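Local coordinates for protein molybdopterin synthase catalytic subunit (Homo sapiens, PDB 5MPO) that serves as the catalytic subunit of molybdopterin synthase, moving two sulfur atoms from thiocarboxylated MOCS2A into precursor Z to build the dithiolene of molybdopterin, at residues V91-F97 against I110-S116; D84-W89 against E124-A129; E77-I81 against T132-P138. All blocks are in the same frame, centred on the assembly; numbering follows the deposited sequence.

Interaction 1 pairs the two central strands, 91-99 and 108-116, of a mixed four-stranded sheet, while interactions 2 and 3 are two successive meetings of helices 73-88 and 119-136, which pack together on one face of that sheet. Along the chain the contacts are nested: helix 73-88 leads into strand 91-99 and strand 108-116 leads into helix 119-136, so interaction 1 lies within the loop closed by interaction 2, and that within the loop of interaction 3. Their centres are about 10 Å (1 and 2), 12 Å (2 and 3) and 14 Å (1 and 3) apart. Together they form one continuous alpha/beta core, with Lys134, a predicted substrate-binding residue, at the interaction 3 end.

Interaction 1. Residues V91-F97 against I110-S116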
# COMPACT_ATOMS: atom_id res chain seq x y z
N VAL C 91 11.19 -9.62 -1.52
CA VAL C 91 9.89 -9.82 -0.88
C VAL C 91 9.78 -11.25 -0.34
O VAL C 91 10.42 -12.15 -0.85
CB VAL C 91 8.71 -9.50 -1.85
CG1 VAL C 91 8.85 -8.08 -2.39
CG2 VAL C 91 8.59 -10.52 -3.00
N LYS C 92 8.91 -11.46 0.63
CA LYS C 92 8.69 -12.79 1.13
C LYS C 92 7.49 -13.45 0.44
O LYS C 92 7.70 -14.32 -0.39
CB LYS C 92 8.52 -12.76 2.64
CG LYS C 92 8.45 -14.14 3.27
CD LYS C 92 9.68 -14.96 2.88
CE LYS C 92 9.81 -16.22 3.70
NZ LYS C 92 10.89 -17.07 3.12
N HIS C 93 6.28 -13.00 0.78
CA HIS C 93 5.00 -13.47 0.27
C HIS C 93 4.25 -12.39 -0.61
O HIS C 93 4.26 -11.19 -0.31
CB HIS C 93 4.03 -13.85 1.42
CG HIS C 93 4.59 -14.78 2.44
ND1 HIS C 93 5.18 -15.98 2.11
CD2 HIS C 93 4.63 -14.71 3.79
CE1 HIS C 93 5.59 -16.58 3.21
NE2 HIS C 93 5.24 -15.83 4.25
N ILE C 94 3.55 -12.86 -1.63
CA ILE C 94 2.71 -12.04 -2.53
C ILE C 94 1.33 -12.75 -2.57
O ILE C 94 1.24 -14.02 -2.69
CB ILE C 94 3.35 -12.01 -3.92
CG1 ILE C 94 4.83 -11.64 -3.87
CG2 ILE C 94 2.52 -11.20 -4.85
CD1 ILE C 94 5.55 -11.75 -5.21
N ALA C 95 0.28 -11.97 -2.35
CA ALA C 95 -1.06 -12.46 -2.47
C ALA C 95 -1.72 -11.56 -3.49
O ALA C 95 -1.55 -10.35 -3.41
CB ALA C 95 -1.78 -12.37 -1.16
N VAL C 96 -2.42 -12.15 -4.46
CA VAL C 96 -3.22 -11.39 -5.45
C VAL C 96 -4.59 -12.01 -5.59
O VAL C 96 -4.72 -13.12 -6.07
CB VAL C 96 -2.61 -11.35 -6.84
CG1 VAL C 96 -3.55 -10.58 -7.78
CG2 VAL C 96 -1.19 -10.76 -6.79
N PHE C 97 -5.61 -11.26 -5.17
CA PHE C 97 -6.96 -11.75 -5.12
C PHE C 97 -7.78 -10.89 -6.01
O PHE C 97 -7.83 -9.68 -5.79
CB PHE C 97 -7.49 -11.72 -3.71
CG PHE C 97 -7.13 -12.93 -2.92
CD1 PHE C 97 -5.82 -13.20 -2.64
CD2 PHE C 97 -8.09 -13.80 -2.48
CE1 PHE C 97 -5.45 -14.34 -1.92
CE2 PHE C 97 -7.74 -14.95 -1.76
CZ PHE C 97 -6.40 -15.22 -1.48
N ILE C 110 -10.16 -6.12 -6.26
CA ILE C 110 -8.78 -6.61 -6.25
C ILE C 110 -8.17 -6.29 -4.89
O ILE C 110 -8.46 -5.26 -4.30
CB ILE C 110 -7.91 -6.05 -7.43
CG1 ILE C 110 -6.50 -6.56 -7.33
CG2 ILE C 110 -7.84 -4.55 -7.46
CD1 ILE C 110 -5.76 -6.69 -8.63
N ILE C 111 -7.34 -7.20 -4.40
CA ILE C 111 -6.55 -6.92 -3.23
C ILE C 111 -5.25 -7.58 -3.56
O ILE C 111 -5.20 -8.79 -3.87
CB ILE C 111 -7.15 -7.50 -1.93
CG1 ILE C 111 -8.47 -6.85 -1.57
CG2 ILE C 111 -6.24 -7.34 -0.73
CD1 ILE C 111 -9.14 -7.56 -0.40
N ILE C 112 -4.20 -6.78 -3.48
CA ILE C 112 -2.81 -7.20 -3.61
C ILE C 112 -2.11 -6.86 -2.31
O ILE C 112 -2.27 -5.76 -1.75
CB ILE C 112 -2.13 -6.46 -4.75
CG1 ILE C 112 -2.79 -6.80 -6.09
CG2 ILE C 112 -0.68 -6.88 -4.83
CD1 ILE C 112 -2.50 -5.85 -7.23
N ALA C 113 -1.33 -7.81 -1.83
CA ALA C 113 -0.53 -7.63 -0.67
C ALA C 113 0.88 -8.22 -0.89
O ALA C 113 1.01 -9.28 -1.50
CB ALA C 113 -1.21 -8.31 0.51
N VAL C 114 1.90 -7.55 -0.36
CA VAL C 114 3.29 -8.01 -0.37
C VAL C 114 3.92 -7.78 0.97
O VAL C 114 3.77 -6.69 1.51
CB VAL C 114 4.15 -7.25 -1.42
CG1 VAL C 114 5.57 -7.82 -1.45
CG2 VAL C 114 3.53 -7.38 -2.81
N SER C 115 4.63 -8.79 1.49
CA SER C 115 5.44 -8.64 2.73
C SER C 115 6.92 -8.71 2.44
O SER C 115 7.35 -9.44 1.58
CB SER C 115 5.12 -9.74 3.77
OG SER C 115 5.31 -11.05 3.22
N SER C 116 7.72 -7.95 3.17
CA SER C 116 9.19 -8.04 3.07
C SER C 116 9.82 -7.56 4.38
O SER C 116 9.14 -7.02 5.24
CB SER C 116 9.71 -7.17 1.92
OG SER C 116 9.27 -5.84 2.12
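Lys92 N donates to Ser115 O at 2.7 Å, a nearly straight bond (174°) between residues 91-97 and 110-116, which run antiparallel. Beside it the side chain of Ser115 joins in: His93 N reaches Ser115 OG at 3.3 Å, while Ser115 N returns a bond to His93 O. A chi1 of 57° sets OG between the backbone N and the carbonyl carbon of Ser115, turned to the neighbouring strand; OG is also bonded to Val38 O. Farther along, Ala95 with Ala113 and Phe97 with Ile111 are hydrogen-bonded pairs, each closed by two backbone bonds, and the non-hydrogen-bonded pairs Ile94-Val114 and Val96-Ile112 alternate with them.

The side chains of these last two pairs share the sheet face covered by helices 73-88 and 119-136, where Val96 CG1 lies 4.2 Å from Ile112 CG1. Val91 CG1 comes to 3.4 Å from Val114 CG1. The methyl groups of Ala95 and Ala113 adjoin on the other face, where Ala95, Phe97 and Ile111 pack on helix 31-38. Backbone polarity is thus spent largely within the sheet, whose two faces offer mostly hydrocarbon to the helices packed on them.

Interaction 2. Residues D84-W89 against E124-A129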
# COMPACT_ATOMS: atom_id res chain seq x y z
N ASP C 84 8.63 -11.94 -11.64
CA ASP C 84 9.40 -10.78 -11.98
C ASP C 84 9.65 -9.90 -10.75
O ASP C 84 10.74 -9.37 -10.57
CB ASP C 84 8.67 -10.03 -13.07
CG ASP C 84 8.77 -10.78 -14.45
OD1 ASP C 84 9.68 -11.63 -14.67
OD2 ASP C 84 7.96 -10.49 -15.32
N ILE C 85 8.65 -9.75 -9.92
CA ILE C 85 8.81 -9.06 -8.68
C ILE C 85 9.95 -9.66 -7.87
O ILE C 85 10.80 -8.93 -7.40
CB ILE C 85 7.53 -9.06 -7.84
CG1 ILE C 85 6.54 -8.03 -8.40
CG2 ILE C 85 7.83 -8.75 -6.39
CD1 ILE C 85 5.18 -8.09 -7.77
N ARG C 86 10.00 -10.97 -7.76
CA ARG C 86 11.08 -11.61 -6.99
C ARG C 86 12.46 -11.52 -7.69
O ARG C 86 13.47 -11.78 -7.07
CB ARG C 86 10.74 -13.06 -6.70
CG ARG C 86 9.56 -13.23 -5.79
CD ARG C 86 9.16 -14.70 -5.71
NE ARG C 86 7.89 -14.85 -4.97
CZ ARG C 86 7.73 -14.72 -3.65
NH1 ARG C 86 8.74 -14.46 -2.86
NH2 ARG C 86 6.53 -14.87 -3.11
N GLN C 87 12.51 -11.15 -8.96
CA GLN C 87 13.79 -10.96 -9.62
C GLN C 87 14.40 -9.60 -9.23
O GLN C 87 15.60 -9.44 -9.20
CB GLN C 87 13.66 -11.26 -11.12
CG GLN C 87 14.38 -10.28 -12.06
CD GLN C 87 14.17 -10.55 -13.57
OE1 GLN C 87 13.36 -11.42 -14.00
NE2 GLN C 87 14.93 -9.80 -14.39
N LYS C 88 13.59 -8.65 -8.84
CA LYS C 88 14.15 -7.39 -8.41
C LYS C 88 14.18 -7.10 -6.89
O LYS C 88 15.17 -6.60 -6.37
CB LYS C 88 13.39 -6.26 -9.06
CG LYS C 88 13.90 -4.92 -8.61
CD LYS C 88 13.33 -3.82 -9.40
CE LYS C 88 13.84 -2.53 -8.83
NZ LYS C 88 13.19 -1.44 -9.54
N TRP C 89 13.06 -7.38 -6.23
CA TRP C 89 12.76 -6.95 -4.89
C TRP C 89 12.83 -8.13 -3.88
O TRP C 89 12.35 -9.20 -4.18
CB TRP C 89 11.34 -6.38 -4.89
CG TRP C 89 11.23 -5.02 -5.52
CD1 TRP C 89 11.76 -3.85 -5.02
CD2 TRP C 89 10.54 -4.67 -6.71
NE1 TRP C 89 11.44 -2.81 -5.83
CE2 TRP C 89 10.70 -3.26 -6.88
CE3 TRP C 89 9.76 -5.38 -7.63
CZ2 TRP C 89 10.12 -2.55 -7.94
CZ3 TRP C 89 9.19 -4.67 -8.73
CH2 TRP C 89 9.39 -3.26 -8.87
N GLU C 124 7.03 -0.73 -3.41
CA GLU C 124 7.34 -0.73 -4.82
C GLU C 124 6.77 -1.96 -5.55
O GLU C 124 6.28 -1.83 -6.65
CB GLU C 124 8.85 -0.64 -5.04
CG GLU C 124 9.40 0.76 -4.66
CD GLU C 124 10.91 0.91 -4.83
OE1 GLU C 124 11.55 0.08 -5.46
OE2 GLU C 124 11.49 1.88 -4.32
N ALA C 125 6.81 -3.14 -4.93
CA ALA C 125 6.32 -4.35 -5.55
C ALA C 125 4.79 -4.31 -5.70
O ALA C 125 4.25 -4.77 -6.69
CB ALA C 125 6.76 -5.58 -4.78
N VAL C 126 4.10 -3.69 -4.75
CA VAL C 126 2.66 -3.60 -4.84
C VAL C 126 2.32 -2.70 -5.99
O VAL C 126 1.42 -2.98 -6.80
CB VAL C 126 2.05 -3.07 -3.55
CG1 VAL C 126 0.65 -2.51 -3.78
CG2 VAL C 126 1.96 -4.19 -2.55
N SER C 127 3.07 -1.62 -6.08
CA SER C 127 2.85 -0.66 -7.12
C SER C 127 3.10 -1.28 -8.52
O SER C 127 2.28 -1.12 -9.40
CB SER C 127 3.75 0.55 -6.88
OG SER C 127 3.48 1.51 -7.85
N TYR C 128 4.22 -1.97 -8.70
CA TYR C 128 4.48 -2.70 -9.92
C TYR C 128 3.40 -3.78 -10.22
O TYR C 128 3.04 -3.98 -11.36
CB TYR C 128 5.82 -3.41 -9.85
CG TYR C 128 6.09 -4.27 -11.07
CD1 TYR C 128 6.55 -3.69 -12.29
CD2 TYR C 128 5.88 -5.68 -11.03
CE1 TYR C 128 6.85 -4.48 -13.40
CE2 TYR C 128 6.15 -6.49 -12.16
CZ TYR C 128 6.62 -5.90 -13.34
OH TYR C 128 6.87 -6.70 -14.46
N ALA C 129 2.92 -4.46 -9.19
CA ALA C 129 1.91 -5.48 -9.37
C ALA C 129 0.60 -4.90 -9.94
O ALA C 129 0.11 -5.38 -10.95
CB ALA C 129 1.68 -6.22 -8.08
O HOH W 1 12.84 0.69 -7.88
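Trp89 and Tyr128 reach each other through different first torsions: CG of Trp89 stands anti to its carbonyl carbon, whereas CG of Tyr128 lies anti to its backbone N (chi1 176°), which lays the phenol ring alongside Ile85 CG1. The contact is a helix-helix packing on one face of the MoaE alpha/beta core, where the C-terminal end of helix 73-88 runs roughly antiparallel to the middle of helix 119-136, their local axes 10.5 Å apart.

Trp89, the first residue beyond helical geometry, lays its indole against the backbone of the second helix. Ala125 CA sits over one face of the six-membered ring, 4.3 Å from its centroid, in a CH-pi contact; Lys88 CD covers the opposite face, so the ring is sandwiched between an aliphatic chain and a helix. The indole and phenol planes are inclined at 51°, and Trp89 CH2 approaches Tyr128 CB to 3.7 Å.

Deeper in, Ile85 fills the space between the helices. Its CG2 meets Ala125 CB, its CD1 reaches Ala129 CB, and its CG1 touches Tyr128 CD2 at 3.6 Å, the two side chains lying antiparallel, side by side. Ile85 also packs on Val91 and Ile94 of strand 91-99, joining this interface to the sheet.

The outer side is polar. A water accepts from Lys88 NZ and donates to Glu124 OE1, linking opposite charges whose nearest atoms lie 4.7 Å apart. That same carboxylate oxygen receives Trp89 NE1 at 2.9 Å, on its anti side, somewhat out of the carboxylate plane but close to the indole plane, with an N-H...O angle of 159°.

Interaction 3. Residues E77-I81 against T132-P138; sequences EVRKI and TLKAKVP
Residues 77-81 of helix 73-88 pack against the C-terminal end of helix 119-136 and the turn after it, forming a roughly antiparallel helix pair on the sheet of the MoaE fold. The local axes pass 10.5 Å apart with 141° between their directions, and no hydrogen bond crosses.

Ile81 fills the middle. Its CG1 runs alongside Thr132 CG2 at 3.5 Å, with Ile81 and Thr132 pointing opposite ways, while CD1 reaches Leu133 N and Val137 CG2. Thr132 can offer its methyl because CG2 stands anti to the backbone N, leaving OG1 to bond Tyr128 O. Nearer the sheet, Val78 CG2 touches Val137 CG1 at 4.1 Å and Leu133 CD1 at 4.3 Å; Val78 also packs on Ile22 and Phe24 of strand 20-25.

Glu77 closes the other end with its hydrocarbon part: CB lies 3.9 Å from Val137 CG2, and CG lies 4.2 Å from Pro138 CD, the two side chains crossing at about a right angle. The bend at chi2 (-62°) turns the carboxylate back to its own helix, where OE2 takes a 2.7 Å salt bridge from Lys80 NZ on its syn side but well out of the carboxylate plane. Lys80 NZ has a second acidic partner on the chain of another protein. An alanine in place of Glu77 would probably leave Lys80 without its intrachain mate and open a gap beside Pro138.

Lys134, a predicted substrate-binding residue, bonds to the backbone of that other chain, so this apolar helix pairing lies next to a subunit interface and a probable substrate site of molybdopterin synthase.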
# COMPACT_ATOMS: atom_id res chain seq x y z
N GLU C 77 -0.46 -15.16 -15.84
CA GLU C 77 0.13 -13.84 -16.09
C GLU C 77 0.45 -13.19 -14.76
O GLU C 77 1.50 -12.60 -14.59
CB GLU C 77 -0.73 -12.92 -16.95
CG GLU C 77 -0.68 -13.18 -18.44
CD GLU C 77 0.65 -13.02 -19.13
OE1 GLU C 77 1.23 -11.92 -19.14
OE2 GLU C 77 1.07 -14.01 -19.78
N VAL C 78 -0.40 -13.39 -13.79
CA VAL C 78 -0.08 -13.02 -12.43
C VAL C 78 1.13 -13.82 -11.87
O VAL C 78 1.97 -13.23 -11.22
CB VAL C 78 -1.29 -13.15 -11.53
CG1 VAL C 78 -0.92 -12.85 -10.06
CG2 VAL C 78 -2.41 -12.20 -12.00
N ARG C 79 1.26 -15.11 -12.18
CA ARG C 79 2.45 -15.85 -11.76
C ARG C 79 3.69 -15.21 -12.34
O ARG C 79 4.74 -15.24 -11.73
CB ARG C 79 2.41 -17.37 -12.11
CG ARG C 79 1.40 -18.17 -11.26
CD ARG C 79 1.40 -19.70 -11.41
NE ARG C 79 1.08 -20.10 -12.79
CZ ARG C 79 -0.11 -20.54 -13.26
NH1 ARG C 79 -1.17 -20.71 -12.47
NH2 ARG C 79 -0.24 -20.81 -14.56
N LYS C 80 3.61 -14.72 -13.57
CA LYS C 80 4.75 -14.06 -14.14
C LYS C 80 5.06 -12.74 -13.39
O LYS C 80 6.22 -12.41 -13.13
CB LYS C 80 4.52 -13.72 -15.60
CG LYS C 80 4.79 -14.87 -16.52
CD LYS C 80 4.46 -14.41 -17.90
CE LYS C 80 4.14 -15.60 -18.78
NZ LYS C 80 3.52 -15.03 -20.03
N ILE C 81 4.02 -12.00 -13.07
CA ILE C 81 4.24 -10.83 -12.24
C ILE C 81 4.93 -11.16 -10.90
O ILE C 81 5.87 -10.43 -10.46
CB ILE C 81 2.92 -10.10 -12.06
CG1 ILE C 81 2.58 -9.40 -13.37
CG2 ILE C 81 2.96 -9.13 -10.86
CD1 ILE C 81 1.14 -8.93 -13.33
N THR C 132 1.13 -3.53 -13.56
CA THR C 132 1.43 -4.57 -14.50
C THR C 132 0.14 -5.40 -14.71
O THR C 132 -0.19 -5.72 -15.82
CB THR C 132 2.63 -5.37 -14.02
OG1 THR C 132 3.68 -4.45 -13.70
CG2 THR C 132 3.08 -6.42 -15.13
N LEU C 133 -0.63 -5.63 -13.65
CA LEU C 133 -1.87 -6.31 -13.78
C LEU C 133 -2.78 -5.57 -14.75
O LEU C 133 -3.44 -6.20 -15.58
CB LEU C 133 -2.53 -6.44 -12.42
CG LEU C 133 -3.88 -7.19 -12.47
CD1 LEU C 133 -4.06 -8.27 -11.40
CD2 LEU C 133 -5.08 -6.21 -12.45
N LYS C 134 -2.83 -4.24 -14.64
CA LYS C 134 -3.77 -3.45 -15.44
C LYS C 134 -3.31 -3.40 -16.87
O LYS C 134 -4.11 -3.22 -17.75
CB LYS C 134 -3.96 -2.04 -14.89
CG LYS C 134 -4.80 -2.04 -13.60
CD LYS C 134 -4.98 -0.63 -13.00
CE LYS C 134 -6.41 -0.09 -13.08
NZ LYS C 134 -7.37 -0.95 -12.33
N ALA C 135 -2.02 -3.57 -17.09
CA ALA C 135 -1.43 -3.52 -18.42
C ALA C 135 -1.39 -4.89 -19.17
O ALA C 135 -1.36 -4.94 -20.37
CB ALA C 135 -0.00 -3.01 -18.27
N LYS C 136 -1.33 -5.99 -18.45
CA LYS C 136 -0.95 -7.27 -19.01
C LYS C 136 -1.91 -8.41 -18.77
O LYS C 136 -1.90 -9.32 -19.53
CB LYS C 136 0.40 -7.66 -18.41
CG LYS C 136 1.55 -7.76 -19.41
CD LYS C 136 1.86 -6.47 -20.16
CE LYS C 136 2.80 -6.85 -21.27
NZ LYS C 136 3.12 -5.68 -22.11
N VAL C 137 -2.73 -8.36 -17.72
CA VAL C 137 -3.53 -9.49 -17.33
C VAL C 137 -4.91 -9.44 -18.00
O VAL C 137 -5.61 -8.44 -17.85
CB VAL C 137 -3.58 -9.59 -15.80
CG1 VAL C 137 -4.37 -10.80 -15.29
CG2 VAL C 137 -2.13 -9.73 -15.27
N PRO C 138 -5.31 -10.53 -18.74
CA PRO C 138 -6.56 -10.59 -19.52
C PRO C 138 -7.80 -10.63 -18.65
O PRO C 138 -8.32 -11.70 -18.34
CB PRO C 138 -6.39 -11.86 -20.34
CG PRO C 138 -5.58 -12.72 -19.50
CD PRO C 138 -4.59 -11.80 -18.86